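Local structure of protein SCO1, mitochondrial (Saccharomyces cerevisiae, 2B7K) at residues D59-L64 / P105-L110; L66-L71 / L79-I84; S72-I77 / D166-V171. The protein is a copper chaperone of the mitochondrial inner membrane, required for cytochrome c oxidase subunits 1 and 2 to accumulate and thought to act in mitochondrial copper transport or in inserting copper into that enzyme. One frame throughout, in Å; residues are numbered along the deposited sequence.

Contact 1 (D59-L64 / P105-L110)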
loop_
_atom_site.group_PDB
_atom_site.type_symbol
_atom_site.label_atom_id
_atom_site.label_comp_id
_atom_site.label_asym_id
_atom_site.label_seq_id
_atom_site.Cartn_x
_atom_site.Cartn_y
_atom_site.Cartn_z
ATOM N N ASP A 59 -4.762 4.657 -12.182
ATOM C CA ASP A 59 -6.173 4.585 -11.811
ATOM C C ASP A 59 -6.351 4.108 -10.366
ATOM O O ASP A 59 -7.217 4.607 -9.643
ATOM C CB ASP A 59 -6.940 3.643 -12.745
ATOM C CG ASP A 59 -7.036 4.171 -14.167
ATOM O OD1 ASP A 59 -7.213 5.396 -14.347
ATOM O OD2 ASP A 59 -6.953 3.354 -15.104
ATOM N N GLU A 60 -5.536 3.140 -9.952
ATOM C CA GLU A 60 -5.620 2.613 -8.590
ATOM C C GLU A 60 -5.170 3.653 -7.570
ATOM O O GLU A 60 -5.792 3.819 -6.522
ATOM C CB GLU A 60 -4.756 1.358 -8.446
ATOM C CG GLU A 60 -5.246 0.155 -9.231
ATOM C CD GLU A 60 -6.509 -0.459 -8.651
ATOM O OE1 GLU A 60 -7.577 0.188 -8.702
ATOM O OE2 GLU A 60 -6.430 -1.597 -8.140
ATOM N N LEU A 61 -4.069 4.335 -7.862
ATOM C CA LEU A 61 -3.557 5.353 -6.957
ATOM C C LEU A 61 -4.549 6.511 -6.857
ATOM O O LEU A 61 -4.681 7.130 -5.804
ATOM C CB LEU A 61 -2.188 5.850 -7.432
ATOM C CG LEU A 61 -1.054 4.826 -7.286
ATOM C CD1 LEU A 61 0.194 5.358 -7.960
ATOM C CD2 LEU A 61 -0.785 4.546 -5.809
ATOM N N ASP A 62 -5.251 6.800 -7.948
ATOM C CA ASP A 62 -6.244 7.872 -7.925
ATOM C C ASP A 62 -7.367 7.457 -6.981
ATOM O O ASP A 62 -7.801 8.244 -6.142
ATOM C CB ASP A 62 -6.818 8.121 -9.322
ATOM C CG ASP A 62 -5.994 9.110 -10.127
ATOM O OD1 ASP A 62 -6.286 9.287 -11.331
ATOM O OD2 ASP A 62 -5.060 9.717 -9.560
ATOM N N LYS A 63 -7.822 6.213 -7.115
ATOM C CA LYS A 63 -8.891 5.704 -6.265
ATOM C C LYS A 63 -8.464 5.757 -4.802
ATOM O O LYS A 63 -9.254 6.134 -3.932
ATOM C CB LYS A 63 -9.254 4.264 -6.656
ATOM C CG LYS A 63 -10.439 3.692 -5.872
ATOM C CD LYS A 63 -10.860 2.307 -6.374
ATOM C CE LYS A 63 -9.750 1.271 -6.207
ATOM N NZ LYS A 63 -10.171 -0.084 -6.689
ATOM N N LEU A 64 -7.214 5.379 -4.534
ATOM C CA LEU A 64 -6.691 5.391 -3.168
ATOM C C LEU A 64 -6.741 6.807 -2.579
ATOM O O LEU A 64 -7.067 6.989 -1.407
ATOM C CB LEU A 64 -5.252 4.855 -3.141
ATOM C CG LEU A 64 -4.523 4.888 -1.790
ATOM C CD1 LEU A 64 -5.282 4.025 -0.783
ATOM C CD2 LEU A 64 -3.087 4.388 -1.952
ATOM N N PRO A 105 -0.566 13.163 -1.307
ATOM C CA PRO A 105 0.690 13.425 -0.591
ATOM C C PRO A 105 1.050 12.456 0.534
ATOM O O PRO A 105 2.213 12.363 0.910
ATOM C CB PRO A 105 0.500 14.848 -0.060
ATOM C CG PRO A 105 -0.514 15.448 -1.003
ATOM C CD PRO A 105 -1.476 14.315 -1.189
ATOM N N SER A 106 0.061 11.755 1.081
ATOM C CA SER A 106 0.313 10.818 2.174
ATOM C C SER A 106 0.916 9.496 1.713
ATOM O O SER A 106 1.500 8.758 2.512
ATOM C CB SER A 106 -0.977 10.531 2.944
ATOM O OG SER A 106 -1.350 11.645 3.732
ATOM N N ILE A 107 0.772 9.199 0.429
ATOM C CA ILE A 107 1.304 7.957 -0.112
ATOM C C ILE A 107 2.829 7.966 -0.066
ATOM O O ILE A 107 3.478 8.891 -0.554
ATOM C CB ILE A 107 0.823 7.738 -1.564
ATOM C CG1 ILE A 107 -0.711 7.703 -1.606
ATOM C CG2 ILE A 107 1.381 6.423 -2.104
ATOM C CD1 ILE A 107 -1.290 7.758 -3.017
ATOM N N LEU A 108 3.400 6.939 0.547
ATOM C CA LEU A 108 4.853 6.853 0.652
ATOM C C LEU A 108 5.364 5.748 -0.247
ATOM O O LEU A 108 4.938 4.595 -0.125
ATOM C CB LEU A 108 5.263 6.569 2.094
ATOM C CG LEU A 108 6.765 6.485 2.392
ATOM C CD1 LEU A 108 7.425 7.840 2.159
ATOM C CD2 LEU A 108 6.962 6.031 3.832
ATOM N N GLY A 109 6.290 6.097 -1.132
ATOM C CA GLY A 109 6.851 5.110 -2.036
ATOM C C GLY A 109 7.986 4.337 -1.389
ATOM O O GLY A 109 8.832 4.925 -0.702
ATOM N N LEU A 110 7.994 3.019 -1.587
ATOM C CA LEU A 110 9.049 2.164 -1.035
ATOM C C LEU A 110 9.743 1.431 -2.169
ATOM O O LEU A 110 9.097 0.990 -3.119
ATOM C CB LEU A 110 8.480 1.112 -0.077
ATOM C CG LEU A 110 7.652 1.558 1.127
ATOM C CD1 LEU A 110 7.344 0.344 2.002
ATOM C CD2 LEU A 110 8.417 2.610 1.931
#

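Contact 2 (L66-L71 / L79-I84)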
loop_
_atom_site.group_PDB
_atom_site.type_symbol
_atom_site.label_atom_id
_atom_site.label_comp_id
_atom_site.label_asym_id
_atom_site.label_seq_id
_atom_site.Cartn_x
_atom_site.Cartn_y
_atom_site.Cartn_z
ATOM N N LEU A 66 -8.848 9.117 -3.267
ATOM C CA LEU A 66 -10.240 9.427 -2.948
ATOM C C LEU A 66 -10.593 8.782 -1.615
ATOM O O LEU A 66 -11.236 9.402 -0.766
ATOM C CB LEU A 66 -11.173 8.900 -4.037
ATOM C CG LEU A 66 -11.085 9.575 -5.409
ATOM C CD1 LEU A 66 -12.119 8.959 -6.328
ATOM C CD2 LEU A 66 -11.326 11.074 -5.269
ATOM N N TRP A 67 -10.171 7.532 -1.440
ATOM C CA TRP A 67 -10.430 6.807 -0.198
ATOM C C TRP A 67 -9.810 7.517 1.003
ATOM O O TRP A 67 -10.476 7.745 2.016
ATOM C CB TRP A 67 -9.852 5.388 -0.259
ATOM C CG TRP A 67 -10.590 4.412 -1.141
ATOM C CD1 TRP A 67 -11.814 4.577 -1.717
ATOM C CD2 TRP A 67 -10.141 3.105 -1.514
ATOM N NE1 TRP A 67 -12.160 3.448 -2.434
ATOM C CE2 TRP A 67 -11.150 2.529 -2.323
ATOM C CE3 TRP A 67 -8.984 2.360 -1.239
ATOM C CZ2 TRP A 67 -11.036 1.243 -2.866
ATOM C CZ3 TRP A 67 -8.867 1.079 -1.778
ATOM C CH2 TRP A 67 -9.891 0.535 -2.582
ATOM N N LEU A 68 -8.526 7.842 0.900
ATOM C CA LEU A 68 -7.828 8.515 1.991
ATOM C C LEU A 68 -8.507 9.805 2.433
ATOM O O LEU A 68 -8.693 10.038 3.631
ATOM C CB LEU A 68 -6.385 8.808 1.591
ATOM C CG LEU A 68 -5.535 7.553 1.367
ATOM C CD1 LEU A 68 -4.171 7.944 0.811
ATOM C CD2 LEU A 68 -5.385 6.794 2.675
ATOM N N ASN A 69 -8.884 10.641 1.472
ATOM C CA ASN A 69 -9.542 11.901 1.806
ATOM C C ASN A 69 -10.924 11.706 2.423
ATOM O O ASN A 69 -11.309 12.445 3.325
ATOM C CB ASN A 69 -9.630 12.789 0.566
ATOM C CG ASN A 69 -8.335 13.530 0.298
ATOM O OD1 ASN A 69 -8.124 14.067 -0.788
ATOM N ND2 ASN A 69 -7.459 13.569 1.298
ATOM N N THR A 70 -11.669 10.719 1.944
ATOM C CA THR A 70 -12.992 10.450 2.493
ATOM C C THR A 70 -12.826 9.904 3.908
ATOM O O THR A 70 -13.566 10.275 4.821
ATOM C CB THR A 70 -13.747 9.405 1.654
ATOM O OG1 THR A 70 -13.998 9.936 0.349
ATOM C CG2 THR A 70 -15.064 9.044 2.307
ATOM N N LEU A 71 -11.845 9.021 4.085
ATOM C CA LEU A 71 -11.602 8.423 5.393
ATOM C C LEU A 71 -11.270 9.461 6.458
ATOM O O LEU A 71 -11.833 9.446 7.554
ATOM C CB LEU A 71 -10.471 7.391 5.297
ATOM C CG LEU A 71 -10.915 6.066 4.667
ATOM C CD1 LEU A 71 -9.705 5.219 4.305
ATOM C CD2 LEU A 71 -11.818 5.327 5.655
ATOM N N LEU A 79 -4.810 6.453 7.574
ATOM C CA LEU A 79 -4.076 5.231 7.269
ATOM C C LEU A 79 -2.637 5.557 6.885
ATOM O O LEU A 79 -2.285 6.721 6.673
ATOM C CB LEU A 79 -4.722 4.486 6.096
ATOM C CG LEU A 79 -6.201 4.104 6.143
ATOM C CD1 LEU A 79 -6.580 3.461 4.813
ATOM C CD2 LEU A 79 -6.474 3.142 7.295
ATOM N N GLN A 80 -1.811 4.516 6.815
ATOM C CA GLN A 80 -0.419 4.642 6.392
ATOM C C GLN A 80 -0.402 4.024 4.996
ATOM O O GLN A 80 -0.263 2.810 4.853
ATOM C CB GLN A 80 0.527 3.845 7.304
ATOM C CG GLN A 80 1.956 3.778 6.742
ATOM C CD GLN A 80 2.973 3.214 7.717
ATOM O OE1 GLN A 80 3.968 3.870 8.032
ATOM N NE2 GLN A 80 2.737 1.993 8.189
ATOM N N PRO A 81 -0.568 4.848 3.952
ATOM C CA PRO A 81 -0.571 4.345 2.575
ATOM C C PRO A 81 0.836 4.143 2.046
ATOM O O PRO A 81 1.682 5.037 2.138
ATOM C CB PRO A 81 -1.343 5.419 1.817
ATOM C CG PRO A 81 -0.956 6.663 2.534
ATOM C CD PRO A 81 -0.912 6.281 3.995
ATOM N N LEU A 82 1.077 2.960 1.487
ATOM C CA LEU A 82 2.395 2.616 0.971
ATOM C C LEU A 82 2.324 2.116 -0.461
ATOM O O LEU A 82 1.494 1.266 -0.784
ATOM C CB LEU A 82 3.023 1.522 1.846
ATOM C CG LEU A 82 3.125 1.852 3.338
ATOM C CD1 LEU A 82 3.504 0.602 4.129
ATOM C CD2 LEU A 82 4.158 2.954 3.532
ATOM N N PHE A 83 3.186 2.663 -1.314
ATOM C CA PHE A 83 3.273 2.244 -2.708
ATOM C C PHE A 83 4.601 1.511 -2.848
ATOM O O PHE A 83 5.663 2.116 -2.740
ATOM C CB PHE A 83 3.264 3.449 -3.649
ATOM C CG PHE A 83 3.420 3.083 -5.107
ATOM C CD1 PHE A 83 4.500 3.558 -5.844
ATOM C CD2 PHE A 83 2.485 2.269 -5.739
ATOM C CE1 PHE A 83 4.646 3.224 -7.203
ATOM C CE2 PHE A 83 2.617 1.931 -7.092
ATOM C CZ PHE A 83 3.697 2.408 -7.825
ATOM N N ILE A 84 4.545 0.205 -3.067
ATOM C CA ILE A 84 5.769 -0.573 -3.205
ATOM C C ILE A 84 5.988 -0.916 -4.668
ATOM O O ILE A 84 5.126 -1.520 -5.309
ATOM C CB ILE A 84 5.706 -1.879 -2.386
ATOM C CG1 ILE A 84 5.442 -1.556 -0.910
ATOM C CG2 ILE A 84 7.028 -2.633 -2.513
ATOM C CD1 ILE A 84 5.445 -2.776 -0.001
#

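Contact 3 (S72-I77 / D166-V171)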
loop_
_atom_site.group_PDB
_atom_site.type_symbol
_atom_site.label_atom_id
_atom_site.label_comp_id
_atom_site.label_asym_id
_atom_site.label_seq_id
_atom_site.Cartn_x
_atom_site.Cartn_y
_atom_site.Cartn_z
ATOM N N SER A 72 -10.361 10.371 6.139
ATOM C CA SER A 72 -9.979 11.389 7.102
ATOM C C SER A 72 -11.067 12.440 7.334
ATOM O O SER A 72 -11.375 12.776 8.479
ATOM C CB SER A 72 -8.678 12.066 6.666
ATOM O OG SER A 72 -8.814 12.632 5.378
ATOM N N SER A 73 -11.667 12.944 6.263
ATOM C CA SER A 73 -12.692 13.977 6.407
ATOM C C SER A 73 -14.022 13.499 6.997
ATOM O O SER A 73 -14.598 14.166 7.858
ATOM C CB SER A 73 -12.943 14.667 5.059
ATOM O OG SER A 73 -13.538 13.793 4.116
ATOM N N LYS A 74 -14.505 12.341 6.559
ATOM C CA LYS A 74 -15.786 11.834 7.055
ATOM C C LYS A 74 -15.738 10.942 8.295
ATOM O O LYS A 74 -16.703 10.893 9.060
ATOM C CB LYS A 74 -16.515 11.079 5.941
ATOM C CG LYS A 74 -16.858 11.931 4.738
ATOM C CD LYS A 74 -17.558 11.106 3.676
ATOM C CE LYS A 74 -17.874 11.939 2.448
ATOM N NZ LYS A 74 -18.403 11.096 1.337
ATOM N N TYR A 75 -14.629 10.239 8.502
ATOM C CA TYR A 75 -14.530 9.337 9.645
ATOM C C TYR A 75 -13.357 9.605 10.579
ATOM O O TYR A 75 -13.208 8.933 11.600
ATOM C CB TYR A 75 -14.475 7.885 9.152
ATOM C CG TYR A 75 -15.640 7.510 8.269
ATOM C CD1 TYR A 75 -15.605 7.752 6.896
ATOM C CD2 TYR A 75 -16.800 6.962 8.812
ATOM C CE1 TYR A 75 -16.701 7.460 6.083
ATOM C CE2 TYR A 75 -17.904 6.667 8.011
ATOM C CZ TYR A 75 -17.849 6.918 6.649
ATOM O OH TYR A 75 -18.941 6.634 5.855
ATOM N N GLY A 76 -12.529 10.586 10.235
ATOM C CA GLY A 76 -11.382 10.905 11.065
ATOM C C GLY A 76 -10.414 9.742 11.166
ATOM O O GLY A 76 -9.748 9.554 12.188
ATOM N N ILE A 77 -10.344 8.949 10.102
ATOM C CA ILE A 77 -9.453 7.799 10.056
ATOM C C ILE A 77 -8.234 8.155 9.222
ATOM O O ILE A 77 -8.367 8.697 8.125
ATOM C CB ILE A 77 -10.151 6.569 9.414
ATOM C CG1 ILE A 77 -11.201 6.005 10.374
ATOM C CG2 ILE A 77 -9.119 5.505 9.046
ATOM C CD1 ILE A 77 -12.027 4.863 9.787
ATOM N N ASP A 166 -15.337 0.216 -5.297
ATOM C CA ASP A 166 -15.280 1.539 -5.905
ATOM C C ASP A 166 -14.973 2.598 -4.852
ATOM O O ASP A 166 -14.692 2.268 -3.702
ATOM C CB ASP A 166 -16.599 1.854 -6.619
ATOM C CG ASP A 166 -17.783 1.930 -5.670
ATOM O OD1 ASP A 166 -18.929 2.007 -6.165
ATOM O OD2 ASP A 166 -17.577 1.918 -4.437
ATOM N N GLU A 167 -15.032 3.865 -5.250
ATOM C CA GLU A 167 -14.729 4.969 -4.345
ATOM C C GLU A 167 -15.538 4.981 -3.049
ATOM O O GLU A 167 -15.098 5.552 -2.050
ATOM C CB GLU A 167 -14.894 6.307 -5.079
ATOM C CG GLU A 167 -16.304 6.605 -5.568
ATOM C CD GLU A 167 -16.854 5.529 -6.486
ATOM O OE1 GLU A 167 -16.243 5.277 -7.546
ATOM O OE2 GLU A 167 -17.901 4.936 -6.143
ATOM N N LYS A 168 -16.708 4.349 -3.058
ATOM C CA LYS A 168 -17.561 4.310 -1.872
ATOM C C LYS A 168 -17.509 3.010 -1.074
ATOM O O LYS A 168 -17.341 3.034 0.144
ATOM C CB LYS A 168 -19.019 4.597 -2.250
ATOM C CG LYS A 168 -19.387 6.076 -2.311
ATOM C CD LYS A 168 -18.639 6.805 -3.412
ATOM C CE LYS A 168 -19.018 8.276 -3.462
ATOM N NZ LYS A 168 -18.677 8.982 -2.195
ATOM N N THR A 169 -17.664 1.875 -1.749
ATOM C CA THR A 169 -17.648 0.596 -1.047
ATOM C C THR A 169 -16.293 0.278 -0.424
ATOM O O THR A 169 -16.220 -0.435 0.577
ATOM C CB THR A 169 -18.061 -0.562 -1.975
ATOM O OG1 THR A 169 -17.182 -0.615 -3.099
ATOM C CG2 THR A 169 -19.491 -0.356 -2.468
ATOM N N GLY A 170 -15.222 0.799 -1.016
ATOM C CA GLY A 170 -13.897 0.559 -0.468
ATOM C C GLY A 170 -13.777 1.251 0.877
ATOM O O GLY A 170 -13.232 0.708 1.836
ATOM N N VAL A 171 -14.291 2.471 0.952
ATOM C CA VAL A 171 -14.242 3.206 2.205
ATOM C C VAL A 171 -15.043 2.467 3.279
ATOM O O VAL A 171 -14.580 2.319 4.408
ATOM C CB VAL A 171 -14.805 4.632 2.038
ATOM C CG1 VAL A 171 -14.985 5.287 3.414
ATOM C CG2 VAL A 171 -13.858 5.464 1.183
#

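Contact 1 (D59-L64 / P105-L110)
Leu64 holds CG on the far side of CB from its backbone N, with chi1 at 176°, and this carries CD2 out from the helix toward Ile107. Ile107 answers with CG1 set opposite its own carbonyl carbon (chi1 -59°) and CD1 continuing the extended chain. The two side chains therefore reach toward each other tip to tip. The setting is the thioredoxin-like fold of the SCO family. Residues 59-64 belong to helix 56-75, which packs on the central sheet. Residues 105-110 lead into strand 108-111 of that sheet, and Ile107 lies just ahead of the strand.

The contact is small and wholly apolar. No hydrogen bond crosses between the segments. All three touching side chains, Leu61, Leu64 and Ile107, are buried, and Ile107 contributes the largest share of the buried surface. Within the helix, Lys63 NZ and Glu60 OE1, 3.3 Å apart, form a salt bridge whose hydrogen bond is weak.

The surroundings are apolar too. Phe83 of strand 80-85 touches both Leu61 and Ile107, and Ile45 of strand 44-49 lies against Leu64. Leu61 is also about 5 Å, side chain to side chain, from Cys57, a probable copper ligand. The packing therefore joins the sheet to the part of the helix near the probable metal site.

A single isoleucine methyl serves two leucines of the helix. Leu64 CD2 meets Ile107 CD1 at 4.0 Å and Ile107 CG1 at 4.1 Å. One turn earlier, Leu61 brings CD2 to 4.3 Å from Ile107 CD1.

Contact 2 (L66-L71 / L79-I84)
Leu68 and Leu71 of helix 56-75 face Leu79 and Pro81 of the segment that runs into strand 80-85. They belong to a beta-alpha-beta unit made of strand 44-49, helix 56-75 and strand 80-85.

Apolar packing makes up the whole contact across the segments. Leu68 divides its two methyls. CD1 rests on the proline ring, 3.9 Å from Pro81 CG and equally close to its CB. CD2 turns to the other residue, 4.1 Å from Leu79 CD1. With chi1 at -65°, CG of Leu68 lies opposite the carbonyl carbon, and the branched end spans both partners. Leu71 adds the closest approach, its CD1 lying 3.6 Å from Leu79 CD1. Leu79 CD1 thus sits against both leucines. In each pair the side chains meet at a slant.

No hydrogen bond crosses between the segments. Within the helix, Thr70 OG1 donates to Leu66 O at 3.0 Å, tilted 35° from the carbonyl plane. The backbone N of Thr70 reaches the same oxygen from the opposite face, so one carbonyl takes two bonds.

Around the contact, Ile45 of strand 44-49 touches Leu79 and Pro81, and Val171 and Val175 of helix 169-180 touch Leu71. All four contacting residues are buried. This joint of helix and strand therefore depends on methyl and ring packing, not on directed bonds.

Contact 3 (S72-I77 / D166-V171)
The C-terminal part of helix 56-75 meets the capped start of helix 169-180 here. Tyr75 carries the apolar part. Its ring atom CE1 lies 3.8 Å from Val171 CG1, and the methyl comes at the ring obliquely. Val171 has CG1 anti to the backbone N (chi1 169°), which sends this methyl toward the tyrosine.

Farther out, Lys74 and Lys168 cross at about a right angle. Lys74 is fully extended beyond CG, whereas Lys168 bends at two of its torsions. Lys74 NZ and Lys168 NZ are 4.1 Å apart, so like charges face each other. Both residues are exposed, and solvent would probably soften the repulsion.

Asp166 caps the turn that leads into helix 169-180; its OD2 takes three bonds. Thr169 N donates at 2.7 Å from Asp166 OD2, nearly along the C-O axis. Lys168 N and Thr169 OG1, each 2.9 Å from Asp166 OD2, come in from opposite faces of the carboxylate plane. The two N-H bonds cap the turn; the third fixes the threonine hydroxyl. At the other segment, Gly76 leaves the helix with positive phi (62°).

Val171 also touches Trp67 and Thr70 of helix 56-75. Tyr75 and Ile77 lean on Val175, one turn farther along helix 169-180, so the C-terminal helix packs along the end of helix 56-75.

All three contacts use helix 56-75, in the order contact 1, contact 2, contact 3 toward its C-terminal end. Contacts 1 and 2 have centres 6 Å apart and reach neighbouring strands, 108-111 and 80-85, of the same mixed sheet. Contact 3 lies about 9 Å from contact 2 and 15 Å from contact 1, centre to centre, and turns to helix 169-180. Trp67 NE1 bonds to Asp166 O, linking contacts 2 and 3. Along the chain, contact 2 falls between the two segments of contact 1, while the segments of contact 3 alternate with those of both. The helix thus connects sheet and C-terminal helix. Contact 1 lies near the probable copper ligand Cys57; contacts 2 and 3 lie away from the metal site.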